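Local coordinates for cell division control protein 4 (Saccharomyces cerevisiae, PDB 3V7D), which serves as the substrate-recognition subunit of an SCF E3 ubiquitin ligase, binding phosphorylated targets such as SIC1 for ubiquitination and proteasomal degradation, at residues S73-L78 and D89-S94; T228-K233 and P260-V265; L357-D362 and T398-D403. The protein carries 1 engineered substitution. All coordinates share one frame; numbering follows the deposited sequence.

Interaction 1. Residues S73-L78 and D89-S94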
loop_
_atom_site.group_PDB
_atom_site.type_symbol
_atom_site.label_atom_id
_atom_site.label_comp_id
_atom_site.label_asym_id
_atom_site.label_seq_id
_atom_site.Cartn_x
_atom_site.Cartn_y
_atom_site.Cartn_z
ATOM N N SER B 73 -3.160 11.794 -0.853
ATOM C CA SER B 73 -4.483 11.272 -1.174
ATOM C C SER B 73 -5.177 10.702 0.067
ATOM O O SER B 73 -6.401 10.785 0.196
ATOM C CB SER B 73 -4.393 10.215 -2.278
ATOM O OG SER B 73 -5.485 9.313 -2.206
ATOM N N LEU B 74 -4.396 10.127 0.978
ATOM C CA LEU B 74 -4.954 9.609 2.224
ATOM C C LEU B 74 -5.469 10.752 3.085
ATOM O O LEU B 74 -6.590 10.700 3.586
ATOM C CB LEU B 74 -3.925 8.797 3.015
ATOM C CG LEU B 74 -4.446 8.335 4.386
ATOM C CD1 LEU B 74 -5.522 7.269 4.222
ATOM C CD2 LEU B 74 -3.326 7.848 5.297
ATOM N N ASN B 75 -4.636 11.779 3.244
ATOM C CA ASN B 75 -4.976 12.960 4.037
ATOM C C ASN B 75 -6.272 13.622 3.605
ATOM O O ASN B 75 -7.113 13.956 4.437
ATOM C CB ASN B 75 -3.846 13.987 3.982
ATOM C CG ASN B 75 -2.981 13.956 5.215
ATOM O OD1 ASN B 75 -3.460 13.675 6.313
ATOM N ND2 ASN B 75 -1.696 14.239 5.044
ATOM N N LEU B 76 -6.418 13.810 2.299
ATOM C CA LEU B 76 -7.617 14.409 1.732
ATOM C C LEU B 76 -8.854 13.556 2.016
ATOM O O LEU B 76 -9.890 14.060 2.457
ATOM C CB LEU B 76 -7.448 14.582 0.225
ATOM C CG LEU B 76 -8.600 15.323 -0.447
ATOM C CD1 LEU B 76 -8.715 16.730 0.117
ATOM C CD2 LEU B 76 -8.390 15.357 -1.935
ATOM N N LYS B 77 -8.734 12.259 1.753
ATOM C CA LYS B 77 -9.793 11.303 2.050
ATOM C C LYS B 77 -10.194 11.359 3.531
ATOM O O LYS B 77 -11.380 11.298 3.872
ATOM C CB LYS B 77 -9.333 9.897 1.666
ATOM C CG LYS B 77 -10.383 8.818 1.827
ATOM C CD LYS B 77 -9.878 7.479 1.292
ATOM C CE LYS B 77 -9.763 6.414 2.388
ATOM N NZ LYS B 77 -9.200 5.125 1.875
ATOM N N LEU B 78 -9.196 11.492 4.406
ATOM C CA LEU B 78 -9.438 11.613 5.845
ATOM C C LEU B 78 -10.144 12.924 6.213
ATOM O O LEU B 78 -10.979 12.962 7.121
ATOM C CB LEU B 78 -8.127 11.467 6.627
ATOM C CG LEU B 78 -7.568 10.043 6.703
ATOM C CD1 LEU B 78 -6.276 9.995 7.510
ATOM C CD2 LEU B 78 -8.608 9.099 7.294
ATOM N N ASP B 89 -5.121 13.997 14.598
ATOM C CA ASP B 89 -6.153 13.104 15.102
ATOM C C ASP B 89 -6.725 12.233 13.978
ATOM O O ASP B 89 -7.054 11.068 14.201
ATOM C CB ASP B 89 -7.267 13.894 15.803
ATOM C CG ASP B 89 -6.794 14.559 17.095
ATOM O OD1 ASP B 89 -5.800 14.093 17.695
ATOM O OD2 ASP B 89 -7.424 15.552 17.515
ATOM N N ARG B 90 -6.836 12.803 12.781
ATOM C CA ARG B 90 -7.279 12.059 11.610
ATOM C C ARG B 90 -6.351 10.875 11.376
ATOM O O ARG B 90 -6.805 9.744 11.193
ATOM C CB ARG B 90 -7.281 12.947 10.363
ATOM C CG ARG B 90 -8.450 13.907 10.254
ATOM C CD ARG B 90 -8.250 14.878 9.093
ATOM N NE ARG B 90 -9.317 15.875 9.018
ATOM C CZ ARG B 90 -9.193 17.057 8.420
ATOM N NH1 ARG B 90 -8.043 17.395 7.850
ATOM N NH2 ARG B 90 -10.214 17.905 8.397
ATOM N N LEU B 91 -5.047 11.147 11.389
ATOM C CA LEU B 91 -4.043 10.125 11.132
ATOM C C LEU B 91 -4.004 9.072 12.241
ATOM O O LEU B 91 -3.789 7.889 11.974
ATOM C CB LEU B 91 -2.663 10.761 10.951
ATOM C CG LEU B 91 -2.450 11.606 9.690
ATOM C CD1 LEU B 91 -1.048 12.177 9.685
ATOM C CD2 LEU B 91 -2.692 10.795 8.417
ATOM N N ARG B 92 -4.206 9.503 13.483
ATOM C CA ARG B 92 -4.252 8.573 14.604
ATOM C C ARG B 92 -5.464 7.648 14.489
ATOM O O ARG B 92 -5.341 6.434 14.642
ATOM C CB ARG B 92 -4.260 9.315 15.950
ATOM C CG ARG B 92 -4.613 8.420 17.148
ATOM C CD ARG B 92 -4.297 9.087 18.490
ATOM N NE ARG B 92 -4.899 10.412 18.604
ATOM C CZ ARG B 92 -6.106 10.638 19.112
ATOM N NH1 ARG B 92 -6.836 9.624 19.555
ATOM N NH2 ARG B 92 -6.580 11.875 19.173
ATOM N N LEU B 93 -6.630 8.220 14.205
ATOM C CA LEU B 93 -7.843 7.417 14.055
ATOM C C LEU B 93 -7.734 6.441 12.882
ATOM O O LEU B 93 -8.173 5.295 12.969
ATOM C CB LEU B 93 -9.081 8.304 13.897
ATOM C CG LEU B 93 -9.508 9.142 15.114
ATOM C CD1 LEU B 93 -10.997 9.457 15.042
ATOM C CD2 LEU B 93 -9.163 8.471 16.446
ATOM N N SER B 94 -7.146 6.905 11.785
ATOM C CA SER B 94 -6.913 6.054 10.631
ATOM C C SER B 94 -6.001 4.900 11.027
ATOM O O SER B 94 -6.244 3.751 10.656
ATOM C CB SER B 94 -6.275 6.856 9.495
ATOM O OG SER B 94 -6.015 6.036 8.368
HETATM O O HOH W 1 -6.185 15.683 6.612
#
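Leu78 lays its branched end over the turn of the facing helix formed by Arg90, Leu91 and Ser94. Its CD1 does most of the touching. Leu78 CD1 comes 3.7 Å from Ser94 CB and also touches Leu91 CD2, and it rests against the carbonyl oxygen of Arg90. CD2 of Leu78 lies on the same Ser94 side chain. Nearer the backbones, Leu78 CB and Arg90 CB approach to 4.1 Å. Leu91 turns its CG beside its own backbone N (chi1 -69°), and CD2 beyond it reaches the first helix. Leu91 CD2 meets Asn75 OD1 at 3.6 Å. Leu74 CD2 approaches the same Leu91 CD2 more loosely. Leu91 also packs on Thr53, Trp56 and Leu60 of helix 53-62.

No direct hydrogen bond joins the two segments. One water does so instead. The water donates to Asn75 O at 2.9 Å and accepts from Arg90 NH1 at 2.8 Å, with a further weak bond to Asn75 OD1. The extended Arg90 chain runs past the carbonyl of Leu78, and its NE is held by Tyr82 O in the connecting loop.

The helix axes cross at 97°, 10.1 Å apart at their closest. These are two consecutive helices packed nearly at a right angle, part of the helical linker between the F-box and the WD40 propeller.

Interaction 2. Residues T228-K233 and P260-V265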
loop_
_atom_site.group_PDB
_atom_site.type_symbol
_atom_site.label_atom_id
_atom_site.label_comp_id
_atom_site.label_asym_id
_atom_site.label_seq_id
_atom_site.Cartn_x
_atom_site.Cartn_y
_atom_site.Cartn_z
ATOM N N THR B 228 -6.638 -5.227 -32.608
ATOM C CA THR B 228 -6.533 -3.780 -32.462
ATOM C C THR B 228 -6.865 -3.304 -31.055
ATOM O O THR B 228 -7.350 -4.070 -30.218
ATOM C CB THR B 228 -7.500 -3.040 -33.412
ATOM O OG1 THR B 228 -8.815 -3.020 -32.837
ATOM C CG2 THR B 228 -7.548 -3.712 -34.780
ATOM N N LEU B 229 -6.595 -2.026 -30.811
ATOM C CA LEU B 229 -7.144 -1.323 -29.662
ATOM C C LEU B 229 -7.888 -0.080 -30.141
ATOM O O LEU B 229 -7.425 0.624 -31.043
ATOM C CB LEU B 229 -6.049 -0.920 -28.680
ATOM C CG LEU B 229 -5.332 -2.039 -27.929
ATOM C CD1 LEU B 229 -4.071 -2.473 -28.670
ATOM C CD2 LEU B 229 -5.011 -1.589 -26.516
ATOM N N HIS B 230 -9.047 0.181 -29.546
ATOM C CA HIS B 230 -9.799 1.388 -29.852
ATOM C C HIS B 230 -9.708 2.353 -28.682
ATOM O O HIS B 230 -9.725 1.934 -27.526
ATOM C CB HIS B 230 -11.263 1.053 -30.143
ATOM C CG HIS B 230 -11.503 0.502 -31.514
ATOM N ND1 HIS B 230 -10.668 -0.422 -32.105
ATOM C CD2 HIS B 230 -12.492 0.741 -32.410
ATOM C CE1 HIS B 230 -11.132 -0.727 -33.304
ATOM N NE2 HIS B 230 -12.238 -0.036 -33.513
ATOM N N VAL B 231 -9.599 3.643 -28.979
ATOM C CA VAL B 231 -9.565 4.659 -27.932
ATOM C C VAL B 231 -10.829 5.520 -27.987
ATOM O O VAL B 231 -11.241 5.971 -29.057
ATOM C CB VAL B 231 -8.295 5.539 -28.020
ATOM C CG1 VAL B 231 -8.266 6.548 -26.881
ATOM C CG2 VAL B 231 -7.040 4.672 -27.992
ATOM N N TRP B 232 -11.456 5.726 -26.832
ATOM C CA TRP B 232 -12.678 6.516 -26.757
ATOM C C TRP B 232 -12.634 7.472 -25.572
ATOM O O TRP B 232 -12.050 7.156 -24.534
ATOM C CB TRP B 232 -13.921 5.629 -26.616
ATOM C CG TRP B 232 -13.807 4.244 -27.164
ATOM C CD1 TRP B 232 -13.074 3.212 -26.650
ATOM C CD2 TRP B 232 -14.492 3.718 -28.301
ATOM N NE1 TRP B 232 -13.242 2.083 -27.416
ATOM C CE2 TRP B 232 -14.113 2.370 -28.441
ATOM C CE3 TRP B 232 -15.384 4.262 -29.233
ATOM C CZ2 TRP B 232 -14.593 1.555 -29.464
ATOM C CZ3 TRP B 232 -15.859 3.455 -30.254
ATOM C CH2 TRP B 232 -15.462 2.118 -30.361
ATOM N N LYS B 233 -13.256 8.637 -25.725
ATOM C CA LYS B 233 -13.454 9.537 -24.597
ATOM C C LYS B 233 -14.608 9.027 -23.742
ATOM O O LYS B 233 -15.621 8.576 -24.273
ATOM C CB LYS B 233 -13.737 10.962 -25.076
ATOM C CG LYS B 233 -12.541 11.638 -25.729
ATOM C CD LYS B 233 -12.853 13.069 -26.129
ATOM C CE LYS B 233 -13.869 13.114 -27.254
ATOM N NZ LYS B 233 -13.320 12.557 -28.521
ATOM N N PRO B 260 -18.697 11.066 -31.718
ATOM C CA PRO B 260 -17.875 12.157 -31.182
ATOM C C PRO B 260 -17.027 11.714 -29.989
ATOM O O PRO B 260 -16.141 12.451 -29.557
ATOM C CB PRO B 260 -18.909 13.200 -30.754
ATOM C CG PRO B 260 -20.151 12.419 -30.504
ATOM C CD PRO B 260 -20.134 11.283 -31.482
ATOM N N TYR B 261 -17.295 10.521 -29.470
ATOM C CA TYR B 261 -16.506 9.979 -28.372
ATOM C C TYR B 261 -15.421 9.043 -28.892
ATOM O O TYR B 261 -14.623 8.519 -28.119
ATOM C CB TYR B 261 -17.400 9.253 -27.364
ATOM C CG TYR B 261 -18.482 10.123 -26.775
ATOM C CD1 TYR B 261 -18.171 11.153 -25.896
ATOM C CD2 TYR B 261 -19.818 9.916 -27.093
ATOM C CE1 TYR B 261 -19.162 11.954 -25.352
ATOM C CE2 TYR B 261 -20.816 10.711 -26.556
ATOM C CZ TYR B 261 -20.482 11.729 -25.686
ATOM O OH TYR B 261 -21.471 12.521 -25.150
ATOM N N PHE B 262 -15.394 8.836 -30.204
ATOM C CA PHE B 262 -14.386 7.980 -30.817
ATOM C C PHE B 262 -13.111 8.770 -31.109
ATOM O O PHE B 262 -13.163 9.890 -31.616
ATOM C CB PHE B 262 -14.940 7.331 -32.087
ATOM C CG PHE B 262 -13.925 6.543 -32.864
ATOM C CD1 PHE B 262 -13.408 5.364 -32.359
ATOM C CD2 PHE B 262 -13.501 6.975 -34.109
ATOM C CE1 PHE B 262 -12.476 4.635 -33.078
ATOM C CE2 PHE B 262 -12.572 6.250 -34.831
ATOM C CZ PHE B 262 -12.059 5.078 -34.316
ATOM N N VAL B 263 -11.966 8.188 -30.772
ATOM C CA VAL B 263 -10.693 8.881 -30.937
ATOM C C VAL B 263 -9.897 8.310 -32.100
ATOM O O VAL B 263 -9.437 9.050 -32.969
ATOM C CB VAL B 263 -9.838 8.818 -29.655
ATOM C CG1 VAL B 263 -8.543 9.589 -29.846
ATOM C CG2 VAL B 263 -10.618 9.368 -28.470
ATOM N N GLY B 264 -9.736 6.991 -32.116
ATOM C CA GLY B 264 -8.999 6.338 -33.183
ATOM C C GLY B 264 -8.661 4.889 -32.894
ATOM O O GLY B 264 -8.936 4.374 -31.809
ATOM N N VAL B 265 -8.055 4.232 -33.876
ATOM C CA VAL B 265 -7.692 2.829 -33.756
ATOM C C VAL B 265 -6.181 2.684 -33.640
ATOM O O VAL B 265 -5.429 3.338 -34.358
ATOM C CB VAL B 265 -8.179 2.020 -34.976
ATOM C CG1 VAL B 265 -7.848 0.540 -34.805
ATOM C CG2 VAL B 265 -9.672 2.214 -35.177
#
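Tyr261 O is met by two groups of the facing strand. Lys233 N donates to Tyr261 O at 2.8 Å, in the carbonyl plane. Trp232 CA makes a CA-H...O contact with Tyr261 O at 3.1 Å. Lys233 also bends its chain at the far end, and NZ bonds Pro260 O at 3.0 Å.

The strands run antiparallel with a classic beta bulge. Val263 and Gly264 both face Val231. Gly264 O accepts from Val231 N in a nearly straight bond (166° at the hydrogen), while Val263 N donates to Val231 O at 2.9 Å.

His230, Trp232, Phe262 and Val265 share one face of the sheet. Phe262 turns an edge to the face of the Trp232 six-membered ring in an offset edge-to-face pair, centroids 5.5 Å apart and planes at 63°. Val265 CG2 sits over one face of the His230 ring, a CH-pi contact 3.9 Å from its centroid. Away from that face, Val231 CG1 packs on Val263 CB.

Strand 262-266 is an edge strand of its four-stranded propeller blade. Strand 229-233 lies between it and strand 218-224, where Trp232 NE1 is hydrogen-bonded to Thr222 OG1. Leu229 packs on strand 273-279 of the next blade.

Interaction 3. Residues L357-D362 and T398-D403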
loop_
_atom_site.group_PDB
_atom_site.type_symbol
_atom_site.label_atom_id
_atom_site.label_comp_id
_atom_site.label_asym_id
_atom_site.label_seq_id
_atom_site.Cartn_x
_atom_site.Cartn_y
_atom_site.Cartn_z
ATOM N N LEU B 357 -1.095 -14.044 -14.526
ATOM C CA LEU B 357 -1.599 -13.097 -13.534
ATOM C C LEU B 357 -0.484 -12.264 -12.909
ATOM O O LEU B 357 0.520 -12.803 -12.436
ATOM C CB LEU B 357 -2.374 -13.840 -12.439
ATOM C CG LEU B 357 -3.604 -14.635 -12.886
ATOM C CD1 LEU B 357 -4.064 -15.605 -11.804
ATOM C CD2 LEU B 357 -4.722 -13.681 -13.266
ATOM N N LEU B 358 -0.674 -10.948 -12.905
ATOM C CA LEU B 358 0.300 -10.020 -12.334
ATOM C C LEU B 358 -0.397 -8.988 -11.475
ATOM O O LEU B 358 -1.468 -8.497 -11.833
ATOM C CB LEU B 358 1.057 -9.274 -13.435
ATOM C CG LEU B 358 1.994 -10.039 -14.358
ATOM C CD1 LEU B 358 2.553 -9.090 -15.419
ATOM C CD2 LEU B 358 3.108 -10.694 -13.557
ATOM N N ARG B 359 0.217 -8.653 -10.345
ATOM C CA ARG B 359 -0.254 -7.549 -9.516
ATOM C C ARG B 359 0.944 -6.772 -8.995
ATOM O O ARG B 359 2.013 -7.341 -8.773
ATOM C CB ARG B 359 -1.091 -8.057 -8.343
ATOM C CG ARG B 359 -2.411 -8.690 -8.738
ATOM C CD ARG B 359 -3.524 -7.683 -8.785
ATOM N NE ARG B 359 -4.803 -8.317 -9.086
ATOM C CZ ARG B 359 -5.897 -7.645 -9.425
ATOM N NH1 ARG B 359 -5.858 -6.320 -9.503
ATOM N NH2 ARG B 359 -7.022 -8.295 -9.689
ATOM N N LEU B 360 0.764 -5.470 -8.810
ATOM C CA LEU B 360 1.821 -4.626 -8.279
ATOM C C LEU B 360 1.308 -3.858 -7.071
ATOM O O LEU B 360 0.374 -3.067 -7.184
ATOM C CB LEU B 360 2.319 -3.656 -9.351
ATOM C CG LEU B 360 3.501 -2.748 -9.006
ATOM C CD1 LEU B 360 4.726 -3.569 -8.620
ATOM C CD2 LEU B 360 3.818 -1.816 -10.175
ATOM N N SER B 361 1.897 -4.124 -5.909
ATOM C CA SER B 361 1.645 -3.310 -4.727
ATOM C C SER B 361 2.835 -2.380 -4.561
ATOM O O SER B 361 3.783 -2.448 -5.340
ATOM C CB SER B 361 1.479 -4.178 -3.481
ATOM O OG SER B 361 2.721 -4.717 -3.064
ATOM N N ASP B 362 2.792 -1.519 -3.551
ATOM C CA ASP B 362 3.872 -0.563 -3.321
ATOM C C ASP B 362 5.248 -1.224 -3.218
ATOM O O ASP B 362 6.234 -0.672 -3.700
ATOM C CB ASP B 362 3.604 0.282 -2.068
ATOM C CG ASP B 362 2.530 1.330 -2.284
ATOM O OD1 ASP B 362 2.418 1.844 -3.418
ATOM O OD2 ASP B 362 1.799 1.643 -1.317
ATOM N N THR B 398 -7.132 -16.789 -9.698
ATOM C CA THR B 398 -7.183 -15.397 -9.265
ATOM C C THR B 398 -6.398 -15.186 -7.974
ATOM O O THR B 398 -6.243 -16.105 -7.172
ATOM C CB THR B 398 -8.646 -14.915 -9.053
ATOM O OG1 THR B 398 -8.653 -13.523 -8.722
ATOM C CG2 THR B 398 -9.324 -15.691 -7.926
ATOM N N PHE B 399 -5.895 -13.972 -7.788
ATOM C CA PHE B 399 -5.340 -13.571 -6.503
ATOM C C PHE B 399 -5.408 -12.063 -6.368
ATOM O O PHE B 399 -5.563 -11.347 -7.354
ATOM C CB PHE B 399 -3.896 -14.062 -6.322
ATOM C CG PHE B 399 -2.863 -13.241 -7.058
ATOM C CD1 PHE B 399 -2.493 -13.566 -8.352
ATOM C CD2 PHE B 399 -2.245 -12.161 -6.443
ATOM C CE1 PHE B 399 -1.535 -12.825 -9.024
ATOM C CE2 PHE B 399 -1.292 -11.411 -7.108
ATOM C CZ PHE B 399 -0.932 -11.743 -8.400
ATOM N N TYR B 400 -5.294 -11.580 -5.139
ATOM C CA TYR B 400 -5.217 -10.152 -4.900
ATOM C C TYR B 400 -4.214 -9.935 -3.793
ATOM O O TYR B 400 -3.985 -10.830 -2.978
ATOM C CB TYR B 400 -6.579 -9.577 -4.519
ATOM C CG TYR B 400 -6.705 -8.092 -4.806
ATOM C CD1 TYR B 400 -7.071 -7.639 -6.067
ATOM C CD2 TYR B 400 -6.458 -7.145 -3.813
ATOM C CE1 TYR B 400 -7.189 -6.285 -6.336
ATOM C CE2 TYR B 400 -6.577 -5.785 -4.074
ATOM C CZ TYR B 400 -6.942 -5.364 -5.335
ATOM O OH TYR B 400 -7.061 -4.017 -5.600
ATOM N N VAL B 401 -3.603 -8.756 -3.760
ATOM C CA VAL B 401 -2.483 -8.561 -2.855
ATOM C C VAL B 401 -2.296 -7.117 -2.401
ATOM O O VAL B 401 -2.593 -6.167 -3.133
ATOM C CB VAL B 401 -1.177 -9.080 -3.502
ATOM C CG1 VAL B 401 -0.699 -8.124 -4.595
ATOM C CG2 VAL B 401 -0.092 -9.293 -2.451
ATOM N N SER B 402 -1.820 -6.971 -1.169
ATOM C CA SER B 402 -1.350 -5.698 -0.654
ATOM C C SER B 402 0.034 -5.956 -0.074
ATOM O O SER B 402 0.556 -7.063 -0.190
ATOM C CB SER B 402 -2.279 -5.185 0.441
ATOM O OG SER B 402 -2.185 -6.006 1.598
ATOM N N ASP B 403 0.627 -4.948 0.557
ATOM C CA ASP B 403 1.929 -5.126 1.186
ATOM C C ASP B 403 1.846 -6.091 2.364
ATOM O O ASP B 403 2.834 -6.712 2.732
ATOM C CB ASP B 403 2.502 -3.789 1.657
ATOM C CG ASP B 403 2.917 -2.887 0.509
ATOM O OD1 ASP B 403 3.114 -3.388 -0.623
ATOM O OD2 ASP B 403 3.051 -1.669 0.747
HETATM O O HOH W 2 -2.280 -4.085 -5.769
#
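Apolar packing joins Leu357 and Arg359 to Phe399. The Phe399 ring stands between the strands, with CG in the crowded position between its backbone N and carbonyl carbon (chi1 78°). Leu357 CB meets Phe399 CE1 at the ring edge, 3.7 Å away. Arg359 CG lies 3.4 Å from Phe399 CE2 and equally near Phe399 CZ. Arg359 CB also touches Val401 CG1 at 3.8 Å. Leu357 CD1 rests on the backbone of Thr398.

A charged flat group meets an aromatic ring further out. In the Arg359 chain the bend at chi2 (-90°) turns CD toward the Tyr400 ring. One face of its guanidinium receives Tyr400 CD1 over the centre of the group, with Arg359 NH1 3.4 Å from Tyr400 CE1. The planes stand 59° apart, so the groups are not stacked in parallel. An alanine in place of Arg359 would keep CB against Phe399 but would probably leave Tyr400 without its guanidinium partner and open a gap where CG met Phe399 CE2 and CZ.

Polar contacts gather where the strands end. Ser361 OG donates to Asp403 OD1 at 2.8 Å, nearly along its C-O axis. Asp403 OD1 also takes the backbone N of Lys363, and Ser361 OG takes that of Phe364. Asp362 OD2 and Asp403 OD2 are only 4.1 Å apart, so their like charges may repel. A water bonds Leu360 O at 3.2 Å and, weakly, Val401 O.

The strands run almost parallel, their axes 7.5 Å apart, with no backbone bond between them. Leu357 also packs on an apolar side chain of the bound peptide. Side-chain packing between the first strands of adjacent blades is characteristic of the WD40 beta-propeller.

How the interactions relate
The three contacts follow one another along the chain; none nests in or crosses another. Interaction 1 comes first and closes a short loop between helices 71-81 and 87-106, the latter leading into the first propeller strand. Interaction 2 closes a 26-residue connection, part of it not modelled, between the third and fourth strands of one blade. Interaction 3 spans the rest of one blade and joins its first strand to that of the next. Interaction 1 thus belongs to the helical linker, interaction 2 joins two strands within a single blade and interaction 3 ties two blades. The centres of interactions 1 and 2 are about 38 Å apart, and no two contacts touch.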